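Local structure of type VII secretion system protein EssB (Staphylococcus aureus, 4ANN) at residues Asn164-Lys169 with Lys176-Ala181; Tyr143-Ile148 with Ala159-Asn164; Glu82-Leu87 with Ala188-Gln193; Asp20-Pro25 with Ala120-Leu125. The protein is a membrane component of the type VII secretion system, probably required for secretion of EsxA and EsxB, and is seen here as its cytoplasmic fragment. All coordinates share one frame; numbering follows the deposited sequence. Where two conformers were deposited one is given.

Interaction 1: Asn164-Lys169 with Lys176-Ala181; sequences NLELHK and KVIEAA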
# COMPACT_ATOMS: atom_id res chain seq x y z
N ASN A 164 -14.73 -14.27 1.04
CA ASN A 164 -15.53 -14.10 2.27
C ASN A 164 -14.57 -14.38 3.38
O ASN A 164 -14.31 -15.54 3.73
CB ASN A 164 -16.73 -15.06 2.18
CG ASN A 164 -17.67 -14.92 3.33
OD1 ASN A 164 -18.93 -15.22 3.19
ND2 ASN A 164 -17.21 -14.55 4.47
N LEU A 165 -14.01 -13.36 3.96
CA LEU A 165 -12.82 -13.52 4.82
C LEU A 165 -13.10 -14.38 6.03
O LEU A 165 -12.26 -15.23 6.38
CB LEU A 165 -12.24 -12.16 5.22
CG LEU A 165 -10.88 -12.19 5.85
CD1 LEU A 165 -9.81 -12.71 4.88
CD2 LEU A 165 -10.53 -10.79 6.38
N GLU A 166 -14.27 -14.25 6.67
CA GLU A 166 -14.52 -15.05 7.85
C GLU A 166 -14.75 -16.50 7.54
O GLU A 166 -14.66 -17.32 8.46
CB GLU A 166 -15.67 -14.40 8.65
CG GLU A 166 -15.12 -13.12 9.24
CD GLU A 166 -15.41 -12.88 10.66
OE1 GLU A 166 -15.83 -13.83 11.33
OE2 GLU A 166 -15.24 -11.71 11.01
N LEU A 167 -14.99 -16.88 6.29
CA LEU A 167 -15.07 -18.28 5.90
C LEU A 167 -13.70 -18.85 5.53
O LEU A 167 -13.60 -20.00 5.10
CB LEU A 167 -16.05 -18.45 4.76
CG LEU A 167 -17.52 -18.14 5.11
CD1 LEU A 167 -18.43 -18.49 3.95
CD2 LEU A 167 -18.03 -18.85 6.35
N HIS A 168 -12.62 -18.09 5.69
CA HIS A 168 -11.28 -18.60 5.38
C HIS A 168 -10.97 -19.83 6.20
O HIS A 168 -11.17 -19.89 7.40
CB HIS A 168 -10.28 -17.48 5.73
CG HIS A 168 -8.84 -17.89 5.58
ND1 HIS A 168 -8.29 -17.98 4.36
CD2 HIS A 168 -7.86 -18.20 6.43
CE1 HIS A 168 -7.05 -18.37 4.43
NE2 HIS A 168 -6.72 -18.50 5.73
N LYS A 169 -10.37 -20.81 5.51
CA LYS A 169 -9.83 -22.02 6.16
C LYS A 169 -8.32 -21.90 6.17
O LYS A 169 -7.69 -21.76 5.13
CB LYS A 169 -10.27 -23.27 5.43
CG LYS A 169 -11.76 -23.49 5.44
CD LYS A 169 -12.30 -23.56 6.87
N LYS A 176 -7.08 -15.45 14.09
CA LYS A 176 -6.93 -14.34 15.02
C LYS A 176 -6.74 -13.03 14.27
O LYS A 176 -7.27 -11.98 14.64
CB LYS A 176 -5.81 -14.53 16.02
CG LYS A 176 -6.10 -15.60 17.08
N VAL A 177 -5.93 -13.06 13.17
CA VAL A 177 -5.75 -11.86 12.37
C VAL A 177 -7.09 -11.42 11.78
O VAL A 177 -7.47 -10.25 11.85
CB VAL A 177 -4.71 -12.13 11.26
CG1 VAL A 177 -4.69 -10.99 10.27
CG2 VAL A 177 -3.33 -12.33 11.87
N ILE A 178 -7.83 -12.34 11.20
CA ILE A 178 -9.08 -12.06 10.54
C ILE A 178 -10.10 -11.49 11.50
O ILE A 178 -10.89 -10.61 11.11
CB ILE A 178 -9.59 -13.33 9.83
CG1 ILE A 178 -8.73 -13.59 8.58
CG2 ILE A 178 -11.07 -13.21 9.49
CD1 ILE A 178 -8.92 -14.96 7.97
N GLU A 179 -10.10 -11.98 12.72
CA GLU A 179 -11.10 -11.57 13.69
C GLU A 179 -10.76 -10.25 14.35
O GLU A 179 -11.65 -9.71 15.04
CB GLU A 179 -11.31 -12.68 14.71
CG GLU A 179 -12.06 -13.85 14.04
CD GLU A 179 -12.46 -14.82 15.14
OE1 GLU A 179 -12.05 -14.48 16.27
OE2 GLU A 179 -13.09 -15.77 14.72
N ALA A 180 -9.56 -9.72 14.24
CA ALA A 180 -9.24 -8.44 14.91
C ALA A 180 -10.23 -7.40 14.53
O ALA A 180 -10.47 -7.14 13.34
CB ALA A 180 -7.84 -7.99 14.55
N ALA A 181 -10.88 -6.77 15.50
CA ALA A 181 -12.09 -6.06 15.17
C ALA A 181 -11.81 -4.71 14.53
O ALA A 181 -12.69 -4.28 13.82
CB ALA A 181 -12.99 -5.87 16.38
O HOH W 1 -13.45 -10.29 9.80
O HOH W 2 -13.81 -16.12 12.41

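Interaction 2: Tyr143-Ile148 with Ala159-Asn164; sequences YKALVI and ALVEGN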
# COMPACT_ATOMS: atom_id res chain seq x y z
N TYR A 143 -4.78 -4.78 5.16
CA TYR A 143 -3.70 -4.94 6.14
C TYR A 143 -3.67 -6.37 6.69
O TYR A 143 -2.61 -7.00 6.78
CB TYR A 143 -3.88 -3.85 7.21
CG TYR A 143 -2.70 -3.57 8.08
CD1 TYR A 143 -1.50 -4.25 8.12
CD2 TYR A 143 -2.80 -2.49 8.94
CE1 TYR A 143 -0.49 -3.90 8.99
CE2 TYR A 143 -1.79 -2.12 9.81
CZ TYR A 143 -0.61 -2.82 9.80
OH TYR A 143 0.41 -2.46 10.68
N LYS A 144 -4.84 -6.91 7.03
CA LYS A 144 -4.93 -8.28 7.47
C LYS A 144 -4.37 -9.24 6.44
O LYS A 144 -3.64 -10.19 6.77
CB LYS A 144 -6.39 -8.64 7.79
CG LYS A 144 -6.94 -7.98 9.03
CD LYS A 144 -8.43 -8.16 9.20
CE LYS A 144 -8.91 -7.71 10.54
NZ LYS A 144 -10.40 -7.89 10.67
N ALA A 145 -4.73 -9.02 5.18
CA ALA A 145 -4.25 -9.88 4.11
C ALA A 145 -2.73 -9.81 3.98
O ALA A 145 -2.08 -10.85 3.77
CB ALA A 145 -4.93 -9.56 2.80
N LEU A 146 -2.15 -8.64 4.12
CA LEU A 146 -0.70 -8.52 4.12
C LEU A 146 -0.06 -9.31 5.26
O LEU A 146 0.96 -9.98 5.10
CB LEU A 146 -0.24 -7.05 4.19
CG LEU A 146 -0.54 -6.20 2.94
CD1 LEU A 146 -0.15 -4.76 3.22
CD2 LEU A 146 0.17 -6.68 1.72
N VAL A 147 -0.64 -9.22 6.47
CA VAL A 147 -0.11 -9.97 7.60
C VAL A 147 -0.13 -11.47 7.30
O VAL A 147 0.83 -12.20 7.53
CB VAL A 147 -0.88 -9.63 8.88
CG1 VAL A 147 -0.49 -10.58 10.01
CG2 VAL A 147 -0.68 -8.17 9.29
N ILE A 148 -1.28 -11.96 6.81
CA ILE A 148 -1.42 -13.38 6.50
C ILE A 148 -0.40 -13.80 5.48
O ILE A 148 0.26 -14.84 5.61
CB ILE A 148 -2.88 -13.67 6.05
CG1 ILE A 148 -3.83 -13.49 7.23
CG2 ILE A 148 -2.97 -15.04 5.40
CD1 ILE A 148 -5.29 -13.50 6.86
N ALA A 159 -6.70 -13.29 -3.39
CA ALA A 159 -7.73 -14.24 -2.97
C ALA A 159 -8.29 -13.86 -1.63
O ALA A 159 -9.49 -13.95 -1.36
CB ALA A 159 -7.19 -15.66 -2.91
N LEU A 160 -7.43 -13.41 -0.70
CA LEU A 160 -7.88 -13.03 0.63
C LEU A 160 -8.76 -11.79 0.59
O LEU A 160 -9.80 -11.75 1.27
CB LEU A 160 -6.69 -12.82 1.55
CG LEU A 160 -5.86 -14.06 1.84
CD1 LEU A 160 -4.51 -13.65 2.44
CD2 LEU A 160 -6.62 -15.04 2.73
N VAL A 161 -8.39 -10.80 -0.19
CA VAL A 161 -9.14 -9.55 -0.27
C VAL A 161 -10.49 -9.75 -0.97
O VAL A 161 -11.46 -9.05 -0.61
CB VAL A 161 -8.27 -8.44 -0.90
CG1 VAL A 161 -9.09 -7.24 -1.27
CG2 VAL A 161 -7.13 -8.09 0.05
N GLU A 162 -10.56 -10.66 -1.93
CA GLU A 162 -11.70 -10.97 -2.77
C GLU A 162 -12.65 -12.01 -2.16
O GLU A 162 -13.73 -12.17 -2.71
CB GLU A 162 -11.20 -11.45 -4.16
CG GLU A 162 -10.47 -10.31 -4.87
CD GLU A 162 -9.65 -10.67 -6.07
OE1 GLU A 162 -9.68 -11.82 -6.57
OE2 GLU A 162 -8.85 -9.84 -6.57
N GLY A 163 -12.28 -12.69 -1.12
CA GLY A 163 -13.06 -13.77 -0.59
C GLY A 163 -13.99 -13.32 0.51
O GLY A 163 -14.07 -12.13 0.90
N ASN A 164 -14.73 -14.27 1.04
CA ASN A 164 -15.53 -14.10 2.27
C ASN A 164 -14.57 -14.38 3.38
O ASN A 164 -14.31 -15.54 3.73
CB ASN A 164 -16.73 -15.06 2.18
CG ASN A 164 -17.67 -14.92 3.33
OD1 ASN A 164 -18.93 -15.22 3.19
ND2 ASN A 164 -17.21 -14.55 4.47

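Interaction 3: Glu82-Leu87 with Ala188-Gln193; sequences EKLRYL and AFLDEQ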
# COMPACT_ATOMS: atom_id res chain seq x y z
N GLU A 82 11.80 -9.21 12.93
CA GLU A 82 11.94 -8.19 11.91
C GLU A 82 10.72 -8.15 11.02
O GLU A 82 10.25 -7.06 10.61
CB GLU A 82 13.27 -8.32 11.15
CG GLU A 82 14.49 -7.95 11.96
CD GLU A 82 14.63 -6.49 12.29
OE1 GLU A 82 13.84 -5.98 13.12
OE2 GLU A 82 15.52 -5.76 11.75
N LYS A 83 10.12 -9.30 10.72
CA LYS A 83 8.87 -9.34 9.98
C LYS A 83 7.79 -8.57 10.69
O LYS A 83 7.07 -7.77 10.09
CB LYS A 83 8.50 -10.81 9.81
CG LYS A 83 7.24 -11.00 8.98
CD LYS A 83 6.85 -12.49 8.89
CE LYS A 83 7.85 -13.32 8.16
NZ LYS A 83 7.39 -14.71 7.98
N LEU A 84 7.63 -8.81 11.98
CA LEU A 84 6.64 -8.08 12.78
C LEU A 84 6.93 -6.59 12.83
O LEU A 84 6.02 -5.79 12.74
CB LEU A 84 6.54 -8.65 14.19
CG LEU A 84 5.83 -10.02 14.28
CD1 LEU A 84 6.08 -10.68 15.59
CD2 LEU A 84 4.33 -9.82 14.01
N ARG A 85 8.20 -6.20 12.95
CA ARG A 85 8.54 -4.78 12.96
C ARG A 85 8.04 -4.10 11.68
O ARG A 85 7.43 -3.02 11.71
CB ARG A 85 10.01 -4.59 13.17
CG ARG A 85 10.42 -3.13 13.26
CD ARG A 85 11.84 -2.93 13.74
NE ARG A 85 12.89 -3.37 12.80
CZ ARG A 85 13.36 -2.66 11.82
NH1 ARG A 85 12.85 -1.47 11.54
NH2 ARG A 85 14.35 -3.15 11.09
N TYR A 86 8.36 -4.71 10.53
CA TYR A 86 7.94 -4.19 9.26
C TYR A 86 6.42 -4.14 9.16
O TYR A 86 5.84 -3.12 8.72
CB TYR A 86 8.53 -5.01 8.11
CG TYR A 86 9.97 -4.64 7.74
CD1 TYR A 86 11.02 -4.63 8.64
CD2 TYR A 86 10.27 -4.26 6.43
CE1 TYR A 86 12.30 -4.29 8.28
CE2 TYR A 86 11.56 -3.92 6.07
CZ TYR A 86 12.58 -3.92 7.00
OH TYR A 86 13.85 -3.56 6.66
N LEU A 87 5.75 -5.22 9.54
CA LEU A 87 4.28 -5.25 9.48
C LEU A 87 3.66 -4.17 10.35
O LEU A 87 2.70 -3.50 9.92
CB LEU A 87 3.77 -6.62 9.87
CG LEU A 87 3.98 -7.75 8.89
CD1 LEU A 87 3.66 -9.08 9.54
CD2 LEU A 87 3.16 -7.54 7.65
N ALA A 188 -2.43 -4.38 18.25
CA ALA A 188 -2.22 -4.97 19.57
C ALA A 188 -1.92 -6.42 19.44
O ALA A 188 -1.02 -6.95 20.11
CB ALA A 188 -3.46 -4.80 20.48
N PHE A 189 -2.61 -7.10 18.52
CA PHE A 189 -2.29 -8.51 18.25
C PHE A 189 -0.86 -8.67 17.76
O PHE A 189 -0.09 -9.53 18.22
CB PHE A 189 -3.28 -9.09 17.28
CG PHE A 189 -2.92 -10.50 16.87
CD1 PHE A 189 -3.11 -11.54 17.75
CD2 PHE A 189 -2.37 -10.74 15.64
CE1 PHE A 189 -2.74 -12.83 17.39
CE2 PHE A 189 -2.03 -12.04 15.26
CZ PHE A 189 -2.24 -13.07 16.12
N LEU A 190 -0.47 -7.83 16.78
CA LEU A 190 0.90 -7.93 16.24
C LEU A 190 1.92 -7.66 17.32
O LEU A 190 2.96 -8.34 17.42
CB LEU A 190 1.07 -6.97 15.07
CG LEU A 190 0.27 -7.29 13.76
CD1 LEU A 190 0.42 -6.11 12.80
CD2 LEU A 190 0.71 -8.58 13.16
N ASP A 191 1.68 -6.65 18.17
CA ASP A 191 2.64 -6.35 19.24
C ASP A 191 2.81 -7.53 20.19
O ASP A 191 3.85 -7.80 20.71
CB ASP A 191 2.12 -5.20 20.05
CG ASP A 191 2.09 -3.80 19.51
OD1 ASP A 191 2.87 -3.56 18.57
OD2 ASP A 191 1.32 -2.96 20.11
N GLU A 192 1.65 -8.22 20.47
CA GLU A 192 1.63 -9.37 21.35
C GLU A 192 2.45 -10.55 20.77
O GLU A 192 3.01 -11.37 21.48
CB GLU A 192 0.20 -9.84 21.61
CG GLU A 192 -0.59 -8.90 22.49
CD GLU A 192 -2.11 -9.11 22.42
OE1 GLU A 192 -2.67 -10.04 21.76
OE2 GLU A 192 -2.85 -8.30 23.03
N GLN A 193 2.62 -10.70 19.46
CA GLN A 193 3.31 -11.81 18.84
C GLN A 193 4.83 -11.76 19.06
O GLN A 193 5.49 -12.80 18.83
CB GLN A 193 3.03 -11.86 17.35
CG GLN A 193 1.57 -12.00 16.94
CD GLN A 193 0.78 -12.99 17.74
OE1 GLN A 193 0.92 -14.21 17.57
NE2 GLN A 193 -0.05 -12.49 18.65

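Interaction 4: Asp20-Pro25 with Ala120-Leu125; sequences DMREIP and AKTRGL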
# COMPACT_ATOMS: atom_id res chain seq x y z
N ASP A 20 6.07 -0.46 -13.86
CA ASP A 20 6.86 0.72 -13.62
C ASP A 20 6.33 1.93 -14.39
O ASP A 20 7.03 2.96 -14.17
CB ASP A 20 8.34 0.53 -13.93
N MET A 21 5.26 1.85 -15.21
CA MET A 21 4.72 3.06 -15.96
C MET A 21 3.25 3.12 -15.56
O MET A 21 2.55 2.14 -15.23
CB MET A 21 4.95 3.08 -17.48
CG MET A 21 4.68 4.36 -18.30
SD MET A 21 3.02 4.56 -19.01
CE MET A 21 3.08 3.55 -20.50
N ARG A 22 2.68 4.28 -15.56
CA ARG A 22 1.26 4.55 -15.47
C ARG A 22 0.90 5.60 -16.52
O ARG A 22 1.60 6.60 -16.69
CB ARG A 22 1.02 5.10 -14.06
CG ARG A 22 -0.38 5.57 -13.89
CD ARG A 22 -0.51 6.27 -12.52
NE ARG A 22 -1.89 6.68 -12.44
CZ ARG A 22 -2.35 7.38 -11.40
NH1 ARG A 22 -1.57 7.76 -10.42
NH2 ARG A 22 -3.66 7.69 -11.40
N GLU A 23 -0.26 5.43 -17.19
CA GLU A 23 -0.76 6.41 -18.13
C GLU A 23 -2.06 6.96 -17.62
O GLU A 23 -2.96 6.23 -17.18
CB GLU A 23 -0.96 5.79 -19.53
CG GLU A 23 -1.51 6.83 -20.53
CD GLU A 23 -1.68 6.29 -21.90
OE1 GLU A 23 -0.62 5.89 -22.40
OE2 GLU A 23 -2.77 6.30 -22.51
N ILE A 24 -2.18 8.29 -17.66
CA ILE A 24 -3.39 9.02 -17.24
C ILE A 24 -3.93 9.78 -18.42
O ILE A 24 -3.28 10.71 -18.90
CB ILE A 24 -3.06 10.01 -16.09
CG1 ILE A 24 -2.48 9.26 -14.88
CG2 ILE A 24 -4.30 10.87 -15.75
CD1 ILE A 24 -1.88 10.15 -13.85
N PRO A 25 -5.10 9.43 -18.95
CA PRO A 25 -5.63 10.21 -20.12
C PRO A 25 -5.93 11.62 -19.70
O PRO A 25 -6.50 11.89 -18.63
CB PRO A 25 -6.89 9.45 -20.50
CG PRO A 25 -6.76 8.12 -19.88
CD PRO A 25 -5.97 8.27 -18.58
N ALA A 120 4.55 3.87 -0.59
CA ALA A 120 3.61 3.39 -1.60
C ALA A 120 4.07 3.81 -2.98
O ALA A 120 4.88 4.73 -3.17
CB ALA A 120 2.22 3.91 -1.32
N LYS A 121 3.53 3.18 -4.00
CA LYS A 121 3.89 3.44 -5.40
C LYS A 121 2.90 4.38 -6.10
O LYS A 121 3.17 5.56 -6.29
CB LYS A 121 4.08 2.11 -6.12
CG LYS A 121 4.61 2.30 -7.53
CD LYS A 121 4.71 0.95 -8.23
CE LYS A 121 3.37 0.41 -8.63
NZ LYS A 121 3.55 -0.83 -9.44
N THR A 122 1.74 3.89 -6.48
CA THR A 122 0.76 4.69 -7.19
C THR A 122 0.22 5.81 -6.30
O THR A 122 -0.12 5.55 -5.14
CB THR A 122 -0.40 3.79 -7.63
OG1 THR A 122 0.16 2.74 -8.46
CG2 THR A 122 -1.38 4.54 -8.51
N ARG A 123 0.10 7.00 -6.82
CA ARG A 123 -0.48 8.11 -6.08
C ARG A 123 -1.70 8.69 -6.80
O ARG A 123 -1.62 8.96 -7.98
CB ARG A 123 0.39 9.32 -5.97
CG ARG A 123 1.80 9.07 -5.81
CD ARG A 123 2.63 10.32 -5.58
NE ARG A 123 4.02 10.09 -5.60
CZ ARG A 123 4.96 11.00 -5.44
NH1 ARG A 123 4.64 12.27 -5.23
NH2 ARG A 123 6.24 10.67 -5.50
N GLY A 124 -2.78 8.86 -6.08
CA GLY A 124 -3.83 9.75 -6.55
C GLY A 124 -3.77 11.07 -5.87
O GLY A 124 -2.90 11.33 -5.00
N LEU A 125 -4.70 11.96 -6.25
CA LEU A 125 -4.84 13.27 -5.66
C LEU A 125 -6.29 13.50 -5.37
O LEU A 125 -7.08 13.37 -6.30
CB LEU A 125 -4.37 14.34 -6.59
CG LEU A 125 -2.89 14.44 -6.80
CD1 LEU A 125 -2.68 15.39 -7.99
CD2 LEU A 125 -2.19 14.94 -5.52
O HOH W 3 1.25 7.49 -9.58

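Interaction 1: Asn164-Lys169 with Lys176-Ala181
The short 3-10 turn in the loop joining helix 157-162 to helix 172-179 leans on the last turns of the latter, with Leu165, Glu166 and His168 gathered round Ile178. Leu165 sets its branch point across the isoleucine: CG lies 3.7 Å from Ile178 CG1, and its two methyls reach past on the CD1 and CG2 sides. Ile178 is buried, and its beta-branched shape suits the place because its two branches reach different neighbours. Its CG2 faces Leu165 and the CG methylene of Glu166, while the extended arm (chi2 167°) carries CD1 to His168, 3.6 Å from its CB. The two side chains meet there at about a right angle, the methyl lying oblique to the imidazole. The ring's NE2 is hydrogen-bonded to Glu174, one turn before Ile178 on helix 172-179, so His168 offers carbon to Ile178 and nitrogen to the carboxylate. The 3-10 turn that presents these groups is held by Leu167 N to Asn164 O and His168 N to Leu165 O, both 3.0 Å. Glu166 works from the solvent side, where a charged residue is easily accommodated. Its chain bends at chi2 (-134°), and a water donates to its OE2 at 2.6 Å and to Ile178 O at 2.9 Å, bridging turn and helix end. The same carbonyl also receives Lys144 NZ from helix 136-151. In the conformer given for Glu179, its OE2 lies 4.8 Å from Glu166 OE1, without contact.

Interaction 2: Tyr143-Ile148 with Ala159-Asn164
Leu160 and Val161 of helix 157-162 meet Ala145 and Ile148 of helix 136-151 in a small, wholly apolar interface. Ala145 is the low point: its CB comes 3.9 Å from Leu160 CB and, in one of the two conformers modelled for Val161, 3.8 Å from Val161 CG2. With only a methyl in the way, the backbones come close, Ala145 CA and Leu160 CA being 5.9 Å apart. One turn on from Ala145, Ile148 takes the end of Leu160. In the leucine, CG anti to the carbonyl carbon (chi1 -65°) and an extended chi2 of 164° together bring CD1 to Ile148 CG2 at 3.6 Å, beside the Ala145 carbonyl oxygen. The leucine and isoleucine meet at a slant, methyl against methyl. In the next shell, Leu160 is flanked by Cys149 and His168, and Val161 by Glu138 and Arg142. Ile148 is backed by Glu174 and Ile178 of helix 172-179, while Leu146, turned from this contact, packs on Phe72 and Leu105. Helix 136-151 is thus enclosed on several sides, in keeping with its buried residues. With carbon alone meeting between the side chains, the hold between these two segments is by shape fit and exclusion of water, and no directional bond between them sets the rotation.

Interaction 3: Glu82-Leu87 with Ala188-Gln193
Leu84 of helix 80-89 slants across both Leu190 of helix 183-192 and the nearby Gln193, and its forked end divides the work between them. CD2 touches Leu190 CD2 at 3.9 Å, near the Leu190 carbonyl, whereas CD1 rests 3.7 Å from Gln193 CB. CG anti to the carbonyl carbon (chi1 -73°) lets the fork straddle Leu190 and Gln193. Leu190 has a matching first torsion, and its other methyl, CD1, lies more loosely against Leu87, 4.5 Å from its CB. Leucines suit this buried seam because each spreads two methyls over different neighbours. Gln193 contributes only the carbon part of its chain. A bend at chi2 (-43°) turns the amide back, and NE2 donates to Phe189 O at 3.0 Å, tilted from the carbonyl plane, while lying over one face of the Phe189 ring, offset toward its rim. The polar end is thereby bonded to the backbone four residues back, although Gln193 was modelled in two conformers. Farther from the seam, Arg85 grips Glu82 side-on, NE to OE1 at 2.8 Å and NH2 to OE2 at 2.9 Å, pinning one turn of helix 80-89. Helix 136-151 fills in beside the pair: Phe151 packs on Leu84 and Leu87 and makes a cation-pi contact with Lys83, and Val147 meets Leu190. Phe189 leans on Lys176 and Val177 of helix 172-179, while Tyr86 packs against Phe112 of strand 110-112.

Interaction 4: Asp20-Pro25 with Ala120-Leu125
One arginine, Arg22, makes this polar, side-chain-to-backbone bridge, reaching from edge strand 21-25 to Thr122 and Arg123 in the bend between strands 118-120 and 124-125. Its length suits the gap: the backbones stay apart, with Arg22 CA and Thr122 CA 8.3 Å from each other. CG anti to the backbone N (chi1 173°) and a chain extended to NE carry the guanidinium across to the bend. There NH1 donates to Arg123 O at 2.7 Å. The oxygen lies in the guanidinium plane, but the nitrogen sits 38° out of the carbonyl plane and the N-H...O angle is 146°, making the bond short yet bent. A water accepts from NH1 at 3.0 Å and from Arg123 N at 3.0 Å, giving the arginine a second, indirect hold on the same residue. NH2 is engaged by Asp130 O. Carbon covers both faces of the guanidinium: Thr122 CG2, 3.7 Å from Arg22 NH1, lies over one, and Ile24 CD1 over the centre of the opposite one. Threonine fits here by supplying that methyl while its hydroxyl bonds to Glu109. Arg123 turns its own guanidinium elsewhere, to Gln42 O and Ile48 O and into a cation-pi contact with Tyr101. Strand 21-25 pairs with strand 58-63, which in turn pairs with 50-54. Across the bridge, strand 118-120 borders the sheet with 110-112 and 70-71, and strand 124-125 pairs with 101-102.

In the fold
From the N terminus, interaction 4 opens first and closes at residues 120-125, joining the edge strand of the first sheet to the bend after strand 118-120. Interaction 3 starts inside that loop, at helix 80-89, and closes only at helix 183-192, so the two cross along the chain, although their centres are about 30 Å apart. Nested within interaction 3 are interaction 2 and then interaction 1, in series and sharing Asn164. These three touch one another, 2 meeting both others through helix 136-151 and 1 meeting 3 through helices 172-179 and 183-192, and they tie the C-terminal helices to helix 80-89. Interaction 4 lies across the chain's centre from the other three, among the strands.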